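Side-chain contacts in thiol peroxidase (Mycobacterium tuberculosis, PDB 1XVQ), which probably reduces hydrogen peroxide and organic hydroperoxides to water and alcohols, drawing its reducing equivalents from thioredoxin and so protecting the cell against oxidative stress: residues 64-67 with 68-72; 146-149 with 150-154. All coordinates share one frame; numbering follows the deposited sequence.

Both contacts are local, and they follow one another along the chain without nesting or crossing. Contact 1 comes first, within helix 62-73, where it closes successive helical turns just after the predicted peroxidatic Cys-60; this helix connects the parallel strands 47-51 and 77-78 of the thioredoxin-like sheet. Contact 2 folds the loop that leaves strand 141-146, outermost in the sheet of this chain, and leads into helix 156-165, and it closes that loop by a turn at residues 149-152. The two lie apart, with centres about 18 Å from each other and nearest atoms about 6 Å. Helix 156-165 relates them: residues 150-154 lead into it, and Val-64, Phe-67 and Arg-70 of contact 1 pack against it.

Contact 1 (64-67 with 68-72); sequences VRTF and DERAA
Residues 64-67 and 68-72 form one continuous alpha-helical run, in which the amides of Asp-68, Glu-69, Arg-70 and Ala-71 donate to the carbonyls of Val-64, Arg-65, Thr-66 and Phe-67, the bond from Asp-68 N to Val-64 O measuring 2.9 Å. On the exposed side Arg-65 and Glu-69 approach through the arginine's aliphatic part. The arginine chain bends at chi2 and chi3, while Glu-69 runs extended beyond CG, and OE1 of Glu-69 comes 3.2 Å from CD of Arg-65. The salt bridge is long, 4.0 Å from Arg-65 NE to Glu-69 OE1; the carboxylate oxygen sits far to one side of the flat guanidinium, whose N-H groups are directed elsewhere, leaving an electrostatic attraction without a hydrogen bond. One residue on, Thr-66 and Arg-70 lie alongside each other, the methyl CG2 of Thr-66 being 3.1 Å from NE of Arg-70. A chi1 of -67° sets OG1 of Thr-66 beside its own N, from where it bonds back to Thr-62 O, and leaves CG2 to meet Arg-70. Asp-68 runs beside Val-64 in the same direction, its OD2 3.7 Å from Val-64 CG1, and its carboxylate plane is turned 39° from the ring of Phe-67. The side of helix 62-73 that carries the buried Phe-67, Asp-68 and Ala-71 belongs to a beta-alpha-beta unit: all three rest on Leu-48 of strand 47-51, Asp-68 and Ala-71 also meet Val-78 of strand 77-78, and Phe-67 reaches Tyr-156, Ala-159 and Leu-160 of helix 156-165.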
loop_
_atom_site.group_PDB
_atom_site.type_symbol
_atom_site.label_atom_id
_atom_site.label_comp_id
_atom_site.label_asym_id
_atom_site.label_seq_id
_atom_site.Cartn_x
_atom_site.Cartn_y
_atom_site.Cartn_z
ATOM N N VAL A 64 -6.973 -7.013 -9.014
ATOM C CA VAL A 64 -5.681 -6.544 -8.519
ATOM C C VAL A 64 -4.634 -6.498 -9.630
ATOM O O VAL A 64 -3.938 -5.495 -9.797
ATOM C CB VAL A 64 -5.157 -7.448 -7.372
ATOM C CG1 VAL A 64 -3.701 -7.120 -7.059
ATOM C CG2 VAL A 64 -6.012 -7.245 -6.129
ATOM N N ARG A 65 -4.523 -7.592 -10.379
ATOM C CA ARG A 65 -3.565 -7.680 -11.480
ATOM C C ARG A 65 -3.839 -6.581 -12.508
ATOM O O ARG A 65 -2.924 -5.852 -12.916
ATOM C CB ARG A 65 -3.662 -9.058 -12.150
ATOM C CG ARG A 65 -2.873 -9.182 -13.448
ATOM C CD ARG A 65 -1.377 -9.372 -13.225
ATOM N NE ARG A 65 -1.014 -10.784 -13.115
ATOM C CZ ARG A 65 0.237 -11.236 -13.033
ATOM N NH1 ARG A 65 1.259 -10.386 -13.049
ATOM N NH2 ARG A 65 0.470 -12.539 -12.928
ATOM N N THR A 66 -5.100 -6.471 -12.916
ATOM C CA THR A 66 -5.519 -5.471 -13.897
ATOM C C THR A 66 -5.138 -4.060 -13.442
ATOM O O THR A 66 -4.557 -3.281 -14.200
ATOM C CB THR A 66 -7.048 -5.553 -14.135
ATOM O OG1 THR A 66 -7.355 -6.798 -14.772
ATOM C CG2 THR A 66 -7.527 -4.412 -15.021
ATOM N N PHE A 67 -5.467 -3.740 -12.197
ATOM C CA PHE A 67 -5.133 -2.440 -11.639
ATOM C C PHE A 67 -3.624 -2.204 -11.651
ATOM O O PHE A 67 -3.165 -1.148 -12.082
ATOM C CB PHE A 67 -5.627 -2.346 -10.204
ATOM C CG PHE A 67 -5.230 -1.080 -9.520
ATOM C CD1 PHE A 67 -5.673 0.155 -9.999
ATOM C CD2 PHE A 67 -4.474 -1.117 -8.355
ATOM C CE1 PHE A 67 -5.380 1.327 -9.324
ATOM C CE2 PHE A 67 -4.175 0.058 -7.671
ATOM C CZ PHE A 67 -4.627 1.271 -8.147
ATOM N N ASP A 68 -2.855 -3.176 -11.168
ATOM C CA ASP A 68 -1.400 -3.020 -11.140
ATOM C C ASP A 68 -0.833 -2.825 -12.549
ATOM O O ASP A 68 0.106 -2.059 -12.762
ATOM C CB ASP A 68 -0.733 -4.234 -10.490
ATOM C CG ASP A 68 -0.910 -4.261 -8.971
ATOM O OD1 ASP A 68 -1.205 -3.197 -8.391
ATOM O OD2 ASP A 68 -0.740 -5.339 -8.373
ATOM N N GLU A 69 -1.409 -3.521 -13.518
ATOM C CA GLU A 69 -0.926 -3.401 -14.882
ATOM C C GLU A 69 -1.262 -2.046 -15.483
ATOM O O GLU A 69 -0.421 -1.438 -16.144
ATOM C CB GLU A 69 -1.461 -4.562 -15.730
ATOM C CG GLU A 69 -0.767 -5.876 -15.364
ATOM C CD GLU A 69 -1.182 -7.061 -16.222
ATOM O OE1 GLU A 69 -0.550 -8.134 -16.071
ATOM O OE2 GLU A 69 -2.126 -6.928 -17.032
ATOM N N ARG A 70 -2.473 -1.551 -15.246
ATOM C CA ARG A 70 -2.843 -0.237 -15.758
ATOM C C ARG A 70 -1.960 0.830 -15.095
ATOM O O ARG A 70 -1.464 1.747 -15.754
ATOM C CB ARG A 70 -4.316 0.063 -15.460
ATOM C CG ARG A 70 -5.297 -0.870 -16.169
ATOM C CD ARG A 70 -6.736 -0.595 -15.779
ATOM N NE ARG A 70 -7.660 -1.600 -16.308
ATOM C CZ ARG A 70 -7.845 -1.833 -17.605
ATOM N NH1 ARG A 70 -7.167 -1.132 -18.509
ATOM N NH2 ARG A 70 -8.706 -2.769 -18.001
ATOM N N ALA A 71 -1.751 0.694 -13.789
ATOM C CA ALA A 71 -0.947 1.666 -13.059
ATOM C C ALA A 71 0.469 1.724 -13.620
ATOM O O ALA A 71 1.012 2.807 -13.874
ATOM C CB ALA A 71 -0.932 1.299 -11.566
ATOM N N ALA A 72 1.061 0.552 -13.823
ATOM C CA ALA A 72 2.413 0.454 -14.345
ATOM C C ALA A 72 2.436 1.000 -15.779
ATOM O O ALA A 72 3.421 1.608 -16.216
ATOM C CB ALA A 72 2.861 -0.995 -14.318
#

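Contact 2 (146-149 with 150-154). With YT3 (yttrium (III) ion), chain D.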
loop_
_atom_site.group_PDB
_atom_site.type_symbol
_atom_site.label_atom_id
_atom_site.label_comp_id
_atom_site.label_asym_id
_atom_site.label_seq_id
_atom_site.Cartn_x
_atom_site.Cartn_y
_atom_site.Cartn_z
ATOM N N LEU A 146 -8.355 4.844 2.230
ATOM C CA LEU A 146 -8.191 3.815 3.255
ATOM C C LEU A 146 -9.545 3.138 3.157
ATOM O O LEU A 146 -10.557 3.757 3.511
ATOM C CB LEU A 146 -8.040 4.442 4.645
ATOM C CG LEU A 146 -8.278 3.435 5.792
ATOM C CD1 LEU A 146 -7.187 2.371 5.784
ATOM C CD2 LEU A 146 -8.298 4.170 7.137
ATOM N N VAL A 147 -9.583 1.907 2.658
ATOM C CA VAL A 147 -10.865 1.241 2.499
ATOM C C VAL A 147 -11.506 1.160 3.886
ATOM O O VAL A 147 -10.955 0.568 4.802
ATOM C CB VAL A 147 -10.693 -0.139 1.871
ATOM C CG1 VAL A 147 -12.067 -0.775 1.641
ATOM C CG2 VAL A 147 -9.946 -0.020 0.544
ATOM N N PRO A 148 -12.683 1.790 4.053
ATOM C CA PRO A 148 -13.414 1.828 5.318
ATOM C C PRO A 148 -13.963 0.535 5.889
ATOM O O PRO A 148 -14.175 0.457 7.090
ATOM C CB PRO A 148 -14.534 2.823 5.026
ATOM C CG PRO A 148 -14.871 2.474 3.641
ATOM C CD PRO A 148 -13.488 2.431 2.997
ATOM N N GLU A 149 -14.220 -0.459 5.056
ATOM C CA GLU A 149 -14.762 -1.704 5.587
ATOM C C GLU A 149 -13.967 -2.880 5.104
ATOM O O GLU A 149 -13.353 -2.828 4.043
ATOM C CB GLU A 149 -16.210 -1.895 5.168
ATOM C CG GLU A 149 -17.088 -0.790 5.568
ATOM C CD GLU A 149 -18.377 -0.820 4.776
ATOM O OE1 GLU A 149 -19.134 0.139 4.906
ATOM O OE2 GLU A 149 -18.613 -1.793 4.026
ATOM N N ILE A 150 -14.017 -3.959 5.880
ATOM C CA ILE A 150 -13.262 -5.163 5.571
ATOM C C ILE A 150 -13.510 -5.818 4.208
ATOM O O ILE A 150 -12.561 -6.225 3.538
ATOM C CB ILE A 150 -13.453 -6.221 6.703
ATOM C CG1 ILE A 150 -14.937 -6.500 6.900
ATOM C CG2 ILE A 150 -12.875 -5.687 8.013
ATOM C CD1 ILE A 150 -15.240 -7.616 7.908
ATOM N N ALA A 151 -14.763 -5.926 3.786
ATOM C CA ALA A 151 -15.040 -6.577 2.509
ATOM C C ALA A 151 -15.359 -5.617 1.365
ATOM O O ALA A 151 -16.119 -5.953 0.455
ATOM C CB ALA A 151 -16.180 -7.582 2.676
ATOM N N GLN A 152 -14.771 -4.426 1.397
ATOM C CA GLN A 152 -15.021 -3.448 0.345
ATOM C C GLN A 152 -13.833 -3.422 -0.612
ATOM O O GLN A 152 -12.678 -3.503 -0.188
ATOM C CB GLN A 152 -15.249 -2.073 0.970
ATOM C CG GLN A 152 -15.774 -1.025 0.015
ATOM C CD GLN A 152 -16.094 0.283 0.718
ATOM O OE1 GLN A 152 -16.857 0.311 1.689
ATOM N NE2 GLN A 152 -15.516 1.373 0.230
ATOM N N GLU A 153 -14.112 -3.332 -1.908
ATOM C CA GLU A 153 -13.037 -3.304 -2.895
ATOM C C GLU A 153 -12.589 -1.845 -3.079
ATOM O O GLU A 153 -13.412 -0.932 -3.089
ATOM C CB GLU A 153 -13.528 -3.884 -4.222
ATOM C CG GLU A 153 -12.524 -4.812 -4.899
ATOM C CD GLU A 153 -12.849 -5.033 -6.367
ATOM O OE1 GLU A 153 -12.974 -4.025 -7.099
ATOM O OE2 GLU A 153 -12.980 -6.200 -6.794
ATOM N N PRO A 154 -11.281 -1.611 -3.251
ATOM C CA PRO A 154 -10.801 -0.236 -3.418
ATOM C C PRO A 154 -11.358 0.425 -4.677
ATOM O O PRO A 154 -11.710 -0.254 -5.639
ATOM C CB PRO A 154 -9.288 -0.413 -3.511
ATOM C CG PRO A 154 -9.041 -1.787 -2.900
ATOM C CD PRO A 154 -10.177 -2.552 -3.478
HETATM Y Y YT3 D . -21.373 -0.256 5.375
HETATM O O HOH W 1 -17.638 -5.017 4.708
HETATM O O HOH W 2 -19.098 -1.115 1.050
#
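A type I beta turn from Glu-149 to Gln-152 reverses the loop between strand 141-146 and helix 156-165, bringing the side chains of Val-147, Pro-148 and Glu-149 against Gln-152. The turn's own bond, from Gln-152 N to Glu-149 O, is weak at 3.4 Å. Water also bridges the side chains: one molecule donates to Glu-149 OE2 at 3.1 Å and to Gln-152 OE1 at 2.7 Å, joining two acceptors that could not bond to each other directly. A second water accepts from Ala-151 N and donates weakly to the same OE2. The carboxylate and amide planes stand 80° apart. An yttrium ion is modelled next to OE1 of Glu-149, but its interaction with the carboxylate is doubtful. Gln-152 extends from a CG anti to its backbone N (chi1 -169°), which carries the amide across the Pro-148 ring at about a right angle; OE1 of Gln-152 lies 3.5 Å from CG of Pro-148, and NE2 of Gln-152 comes 3.6 Å from CD of Pro-148. In the thioredoxin-like fold this loop connects the strand outermost in this chain's central sheet to the C-terminal helix, and at its base Val-147 is buried. Its CG1 packs against CB of Gln-152 at 3.5 Å, while CG2 turns to the Pro-154 ring, 4.0 Å from CG of Pro-154. Backbone bonds of Pro-148 with Ile-11 and of Ile-150 with Asn-9 join the loop to the N-terminal part of the chain, and Ile-150 also packs on Arg-7, Asn-9 and Ile-11.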